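Local coordinates for nitroreductase family protein (Lactobacillus plantarum, PDB 4QLX), which acts as an FMN-dependent enone reductase that reduces the carbon-carbon double bond of an unsaturated oxo fatty acid, giving 10-oxooctadecanoic acid, in polyunsaturated fatty acid saturation, at the interface of chains A and B. Residues are numbered along the deposited sequence; one frame, centred on the assembly and turned at random. Chains: chain A/B, Nitroreductase family protein.

Three neighbouring patches of one two-fold interface show how a nitroreductase dimer is assembled from paired long helices with a short helix of the partner laid alongside. Contacts 1 and 3 lie about 7 Å apart between the centres of their C-alpha atoms and share A:Gln154, A:Leu157 and B:Met19. Contacts 2 and 3, about 5 Å apart by the same measure, share A:Leu10, A:Glu45 and B:Phe20. Contacts 1 and 2 are about 12 Å apart, so contact 3 bridges the paired helices to the N-terminal arm. Helix 15-20 of chain B runs through all three, and symmetry repeats each with the chains exchanged.

Contact 1: the interface of chains A and B. Residues chain A 49-50, 150, 154, 157; chain B 19, 153, 156-157.
This is a mainly apolar part of the two-fold homodimer interface of a nitroreductase-family enzyme, where helix 137-161 of each chain packs against its twin and holds the two subunits together. A:Leu157 and B:Leu157 reach toward each other tip to tip, CD1 to CD1 at 3.6 Å, as expected of a residue beside the symmetry axis. The amide of A:Gln154 lies between two methionines of the other chain. Over one face, SD of B:Met19 stands 3.8 Å from CD of A:Gln154. From the other face, CE of B:Met153 approaches OE1 of A:Gln154 to 3.4 Å. The bend of A:Gln154 at chi2 (-143°) turns the amide into this slot. Its OE1 meets a water at 2.6 Å that also contacts the backbone O of B:Met19 at 2.8 Å, so the water links the amide oxygen to the main chain of the other subunit. B:Met153 leaves its helix with CG anti to the backbone N (chi1 -175°) and then curls at chi2 (65°), crossing A:Val150 at about a right angle. Its SD rests 3.5 Å from CD of A:Pro50. CD1 of B:Leu156 reaches CG of A:Pro50 at 3.8 Å. A:Pro50 also belongs to the flavin pocket, so the packing adjoins the cofactor.

Contact 2: the interface of chains A and B. Residues chain A 8, 10, 13, 45, 161; chain B 15-16, 20.
A chi1 of -166° sets CG of A:Asn13 anti to its own nitrogen and brings the side-chain oxygen OD1 to B:Ala16, while the main chain places the backbone O of A:Asn13 at B:Leu15. In this nitroreductase dimer the arrangement resembles a helix N-cap, here lent by the partner chain to N-H groups in the first turn of helix 15-20. OD1 of A:Asn13 accepts the backbone N-H of B:Ala16 at 2.8 Å, with the donor in the carbonyl plane on a lone pair. The backbone O of A:Asn13 takes the N-H of B:Leu15 at 3.1 Å; that bond is nearly straight (173° at H), yet the donor stands above the carbonyl plane. The positive end of the helix would probably polarise both acceptors. Around the cap, CD1 of A:Leu10 packs 3.7 Å from CB of B:Ala16, and the alkyl CD of A:Lys8 touches the same methyl at 3.8 Å. On the side of helix 137-161, CD2 of B:Leu15 reaches CB of A:Ala161 at 3.6 Å. Beyond them B:Phe20 is held between two chain A groups: CG of A:Glu45 approaches CZ at 3.7 Å, and CD1 of A:Leu10 approaches CE2 from the opposite side. Carboxylate and ring planes are 34° apart.

Contact 3: the interface of chains A and B. Residues chain A 10, 45, 48, 154, 157-158; chain B 19-20.
The phenyl ring of B:Phe20 has chain A on either side of its plane: methylenes of A:Glu45 and the methyl of A:Thr48 stand above one face, near the rim, with CD1 of A:Leu10 off the rim of the opposite face. CG2 of A:Thr48 lies 4.0 Å from CD1 of B:Phe20. The hydroxyl oxygen OG1 of A:Thr48 comes in nearer the ring edge, 3.7 Å from CD1 of B:Phe20. The backbone O of A:Glu45 also borders the rim, 3.6 Å from CE1 of B:Phe20. A chi1 of 62° places OG1 of A:Thr48 between its backbone N and carbonyl carbon, where it donates to O of A:Glu45 at 2.7 Å, nearly in line with that carbonyl. OG1 of A:Thr48 also accepts NE2 of A:Gln154 at 3.2 Å, a longer bond lying close to the amide plane. These two bonds fix the rotation of the threonine and steady the amide against which B:Met19 packs. SD of B:Met19 meets CG2 of A:Val158 at 4.0 Å, the two side chains crossing at about a right angle. The site thus sits where helix 15-20 of chain B enters a groove of chain A between the end of helix 36-46, with the loop that follows it, and the later turns of helix 137-161.

Contact 1: the interface of chains A and B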
loop_
_atom_site.group_PDB
_atom_site.type_symbol
_atom_site.label_atom_id
_atom_site.label_comp_id
_atom_site.label_asym_id
_atom_site.label_seq_id
_atom_site.Cartn_x
_atom_site.Cartn_y
_atom_site.Cartn_z
ATOM N N ALA A 49 -5.577 1.268 -7.051
ATOM C CA ALA A 49 -5.617 1.284 -5.580
ATOM C C ALA A 49 -6.897 1.930 -5.005
ATOM O O ALA A 49 -7.506 2.786 -5.650
ATOM C CB ALA A 49 -4.359 2.021 -5.032
ATOM N N PRO A 50 -7.304 1.521 -3.782
ATOM C CA PRO A 50 -8.421 2.183 -3.095
ATOM C C PRO A 50 -7.978 3.543 -2.576
ATOM O O PRO A 50 -6.786 3.821 -2.531
ATOM C CB PRO A 50 -8.723 1.239 -1.930
ATOM C CG PRO A 50 -7.365 0.711 -1.585
ATOM C CD PRO A 50 -6.700 0.479 -2.935
ATOM N N VAL A 150 -0.926 3.896 -0.193
ATOM C CA VAL A 150 -1.441 2.651 -0.758
ATOM C C VAL A 150 -1.201 2.595 -2.262
ATOM O O VAL A 150 -0.983 1.506 -2.806
ATOM C CB VAL A 150 -2.951 2.410 -0.462
ATOM C CG1 VAL A 150 -3.201 2.353 1.051
ATOM C CG2 VAL A 150 -3.849 3.464 -1.139
ATOM N N GLN A 154 1.214 -0.138 -4.282
ATOM C CA GLN A 154 0.841 -0.874 -5.485
ATOM C C GLN A 154 1.866 -0.628 -6.590
ATOM O O GLN A 154 2.170 -1.538 -7.350
ATOM C CB GLN A 154 -0.584 -0.520 -5.950
ATOM C CG GLN A 154 -1.641 -1.171 -5.047
ATOM C CD GLN A 154 -2.882 -1.653 -5.794
ATOM O OE1 GLN A 154 -3.442 -2.705 -5.467
ATOM N NE2 GLN A 154 -3.316 -0.890 -6.804
ATOM N N LEU A 157 4.768 -2.928 -6.477
ATOM C CA LEU A 157 4.432 -4.269 -6.956
ATOM C C LEU A 157 4.320 -4.247 -8.481
ATOM O O LEU A 157 4.826 -5.137 -9.157
ATOM C CB LEU A 157 3.119 -4.777 -6.309
ATOM C CG LEU A 157 3.209 -4.873 -4.777
ATOM C CD1 LEU A 157 1.900 -5.262 -4.109
ATOM C CD2 LEU A 157 4.303 -5.887 -4.395
ATOM N N MET B 19 -5.059 -7.900 -8.028
ATOM C CA MET B 19 -4.933 -6.455 -7.898
ATOM C C MET B 19 -5.963 -5.677 -8.706
ATOM O O MET B 19 -6.525 -4.714 -8.206
ATOM C CB MET B 19 -3.549 -5.987 -8.319
ATOM C CG MET B 19 -3.316 -4.494 -8.035
ATOM S SD MET B 19 -1.670 -3.927 -8.541
ATOM C CE MET B 19 -0.645 -4.830 -7.373
ATOM N N MET B 153 -2.402 -1.941 2.483
ATOM C CA MET B 153 -2.597 -2.237 1.065
ATOM C C MET B 153 -2.229 -3.692 0.748
ATOM O O MET B 153 -2.936 -4.391 0.013
ATOM C CB MET B 153 -1.765 -1.277 0.195
ATOM C CG MET B 153 -1.994 -1.434 -1.326
ATOM S SD MET B 153 -3.687 -1.004 -1.826
ATOM C CE MET B 153 -4.361 -2.635 -2.190
ATOM N N LEU B 156 -5.005 -6.137 2.026
ATOM C CA LEU B 156 -6.122 -6.184 1.067
ATOM C C LEU B 156 -5.867 -7.173 -0.077
ATOM O O LEU B 156 -6.757 -7.926 -0.492
ATOM C CB LEU B 156 -6.378 -4.802 0.472
ATOM C CG LEU B 156 -6.860 -3.661 1.366
ATOM C CD1 LEU B 156 -6.967 -2.379 0.527
ATOM C CD2 LEU B 156 -8.189 -4.013 2.003
ATOM N N LEU B 157 -4.649 -7.142 -0.603
ATOM C CA LEU B 157 -4.255 -8.041 -1.677
ATOM C C LEU B 157 -4.072 -9.470 -1.155
ATOM O O LEU B 157 -4.501 -10.426 -1.799
ATOM C CB LEU B 157 -2.955 -7.547 -2.350
ATOM C CG LEU B 157 -3.036 -6.171 -3.016
ATOM C CD1 LEU B 157 -1.660 -5.703 -3.551
ATOM C CD2 LEU B 157 -4.080 -6.141 -4.148
HETATM O O HOH W 1 -5.898 -2.870 -6.137
#

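Contact 2: the interface of chains A and B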
loop_
_atom_site.group_PDB
_atom_site.type_symbol
_atom_site.label_atom_id
_atom_site.label_comp_id
_atom_site.label_asym_id
_atom_site.label_seq_id
_atom_site.Cartn_x
_atom_site.Cartn_y
_atom_site.Cartn_z
ATOM N N LYS A 8 -2.220 -9.577 -19.980
ATOM C CA LYS A 8 -2.774 -8.967 -18.781
ATOM C C LYS A 8 -1.861 -7.764 -18.571
ATOM O O LYS A 8 -2.053 -6.956 -17.664
ATOM C CB LYS A 8 -2.782 -9.910 -17.574
ATOM C CG LYS A 8 -4.016 -10.812 -17.464
ATOM C CD LYS A 8 -3.686 -12.028 -16.596
ATOM C CE LYS A 8 -4.869 -12.968 -16.418
ATOM N NZ LYS A 8 -5.736 -12.605 -15.251
ATOM N N LEU A 10 1.120 -7.883 -17.588
ATOM C CA LEU A 10 2.050 -8.137 -16.484
ATOM C C LEU A 10 2.973 -9.295 -16.833
ATOM O O LEU A 10 2.523 -10.431 -16.854
ATOM C CB LEU A 10 1.295 -8.453 -15.192
ATOM C CG LEU A 10 0.293 -7.412 -14.691
ATOM C CD1 LEU A 10 -0.098 -7.721 -13.250
ATOM C CD2 LEU A 10 0.870 -6.008 -14.795
ATOM N N ASN A 13 3.435 -12.228 -13.426
ATOM C CA ASN A 13 2.075 -12.240 -12.898
ATOM C C ASN A 13 1.932 -13.220 -11.738
ATOM O O ASN A 13 0.826 -13.577 -11.351
ATOM C CB ASN A 13 1.092 -12.577 -14.016
ATOM C CG ASN A 13 -0.340 -12.278 -13.646
ATOM O OD1 ASN A 13 -0.643 -11.207 -13.135
ATOM N ND2 ASN A 13 -1.225 -13.237 -13.878
ATOM N N GLU A 45 -1.918 1.480 -13.651
ATOM C CA GLU A 45 -2.131 0.198 -12.973
ATOM C C GLU A 45 -2.101 0.325 -11.439
ATOM O O GLU A 45 -2.945 -0.249 -10.741
ATOM C CB GLU A 45 -1.097 -0.814 -13.456
ATOM C CG GLU A 45 -1.391 -1.320 -14.867
ATOM C CD GLU A 45 -0.224 -2.054 -15.517
ATOM O OE1 GLU A 45 0.885 -2.098 -14.929
ATOM O OE2 GLU A 45 -0.416 -2.585 -16.634
ATOM N N ALA A 161 5.966 -6.548 -11.341
ATOM C CA ALA A 161 5.124 -7.236 -12.307
ATOM C C ALA A 161 5.514 -6.908 -13.747
ATOM O O ALA A 161 5.235 -7.690 -14.659
ATOM C CB ALA A 161 3.651 -6.890 -12.071
ATOM N N LEU B 15 -1.710 -12.264 -10.075
ATOM C CA LEU B 15 -1.529 -10.891 -9.577
ATOM C C LEU B 15 -2.476 -9.873 -10.235
ATOM O O LEU B 15 -3.092 -9.038 -9.558
ATOM C CB LEU B 15 -0.087 -10.434 -9.780
ATOM C CG LEU B 15 0.251 -8.985 -9.396
ATOM C CD1 LEU B 15 -0.147 -8.670 -7.958
ATOM C CD2 LEU B 15 1.732 -8.732 -9.592
ATOM N N ALA B 16 -2.572 -9.950 -11.556
ATOM C CA ALA B 16 -3.460 -9.078 -12.318
ATOM C C ALA B 16 -4.893 -9.207 -11.815
ATOM O O ALA B 16 -5.577 -8.196 -11.570
ATOM C CB ALA B 16 -3.375 -9.411 -13.800
ATOM N N PHE B 20 -6.181 -6.068 -9.958
ATOM C CA PHE B 20 -7.007 -5.251 -10.862
ATOM C C PHE B 20 -8.483 -5.602 -10.802
ATOM O O PHE B 20 -9.328 -4.861 -11.334
ATOM C CB PHE B 20 -6.520 -5.379 -12.308
ATOM C CG PHE B 20 -5.092 -4.975 -12.500
ATOM C CD1 PHE B 20 -4.500 -4.062 -11.641
ATOM C CD2 PHE B 20 -4.339 -5.506 -13.535
ATOM C CE1 PHE B 20 -3.181 -3.681 -11.806
ATOM C CE2 PHE B 20 -3.021 -5.132 -13.704
ATOM C CZ PHE B 20 -2.437 -4.226 -12.837
#

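Contact 3: the interface of chains A and B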
loop_
_atom_site.group_PDB
_atom_site.type_symbol
_atom_site.label_atom_id
_atom_site.label_comp_id
_atom_site.label_asym_id
_atom_site.label_seq_id
_atom_site.Cartn_x
_atom_site.Cartn_y
_atom_site.Cartn_z
ATOM N N LEU A 10 1.120 -7.883 -17.588
ATOM C CA LEU A 10 2.050 -8.137 -16.484
ATOM C C LEU A 10 2.973 -9.295 -16.833
ATOM O O LEU A 10 2.523 -10.431 -16.854
ATOM C CB LEU A 10 1.295 -8.453 -15.192
ATOM C CG LEU A 10 0.293 -7.412 -14.691
ATOM C CD1 LEU A 10 -0.098 -7.721 -13.250
ATOM C CD2 LEU A 10 0.870 -6.008 -14.795
ATOM N N GLU A 45 -1.918 1.480 -13.651
ATOM C CA GLU A 45 -2.131 0.198 -12.973
ATOM C C GLU A 45 -2.101 0.325 -11.439
ATOM O O GLU A 45 -2.945 -0.249 -10.741
ATOM C CB GLU A 45 -1.097 -0.814 -13.456
ATOM C CG GLU A 45 -1.391 -1.320 -14.867
ATOM C CD GLU A 45 -0.224 -2.054 -15.517
ATOM O OE1 GLU A 45 0.885 -2.098 -14.929
ATOM O OE2 GLU A 45 -0.416 -2.585 -16.634
ATOM N N THR A 48 -5.316 1.789 -9.653
ATOM C CA THR A 48 -6.442 0.915 -9.313
ATOM C C THR A 48 -6.582 0.792 -7.789
ATOM O O THR A 48 -7.597 0.293 -7.287
ATOM C CB THR A 48 -6.292 -0.493 -9.940
ATOM O OG1 THR A 48 -5.112 -1.128 -9.435
ATOM C CG2 THR A 48 -6.188 -0.399 -11.456
ATOM N N GLN A 154 1.214 -0.138 -4.282
ATOM C CA GLN A 154 0.841 -0.874 -5.485
ATOM C C GLN A 154 1.866 -0.628 -6.590
ATOM O O GLN A 154 2.170 -1.538 -7.350
ATOM C CB GLN A 154 -0.584 -0.520 -5.950
ATOM C CG GLN A 154 -1.641 -1.171 -5.047
ATOM C CD GLN A 154 -2.882 -1.653 -5.794
ATOM O OE1 GLN A 154 -3.442 -2.705 -5.467
ATOM N NE2 GLN A 154 -3.316 -0.890 -6.804
ATOM N N LEU A 157 4.768 -2.928 -6.477
ATOM C CA LEU A 157 4.432 -4.269 -6.956
ATOM C C LEU A 157 4.320 -4.247 -8.481
ATOM O O LEU A 157 4.826 -5.137 -9.157
ATOM C CB LEU A 157 3.119 -4.777 -6.309
ATOM C CG LEU A 157 3.209 -4.873 -4.777
ATOM C CD1 LEU A 157 1.900 -5.262 -4.109
ATOM C CD2 LEU A 157 4.303 -5.887 -4.395
ATOM N N VAL A 158 3.648 -3.224 -9.005
ATOM C CA VAL A 158 3.494 -3.068 -10.444
ATOM C C VAL A 158 4.869 -3.058 -11.103
ATOM O O VAL A 158 5.084 -3.726 -12.117
ATOM C CB VAL A 158 2.721 -1.782 -10.797
ATOM C CG1 VAL A 158 2.827 -1.492 -12.280
ATOM C CG2 VAL A 158 1.257 -1.936 -10.396
ATOM N N MET B 19 -5.059 -7.900 -8.028
ATOM C CA MET B 19 -4.933 -6.455 -7.898
ATOM C C MET B 19 -5.963 -5.677 -8.706
ATOM O O MET B 19 -6.525 -4.714 -8.206
ATOM C CB MET B 19 -3.549 -5.987 -8.319
ATOM C CG MET B 19 -3.316 -4.494 -8.035
ATOM S SD MET B 19 -1.670 -3.927 -8.541
ATOM C CE MET B 19 -0.645 -4.830 -7.373
ATOM N N PHE B 20 -6.181 -6.068 -9.958
ATOM C CA PHE B 20 -7.007 -5.251 -10.862
ATOM C C PHE B 20 -8.483 -5.602 -10.802
ATOM O O PHE B 20 -9.328 -4.861 -11.334
ATOM C CB PHE B 20 -6.520 -5.379 -12.308
ATOM C CG PHE B 20 -5.092 -4.975 -12.500
ATOM C CD1 PHE B 20 -4.500 -4.062 -11.641
ATOM C CD2 PHE B 20 -4.339 -5.506 -13.535
ATOM C CE1 PHE B 20 -3.181 -3.681 -11.806
ATOM C CE2 PHE B 20 -3.021 -5.132 -13.704
ATOM C CZ PHE B 20 -2.437 -4.226 -12.837
HETATM O O HOH W 2 -5.898 -2.870 -6.137
#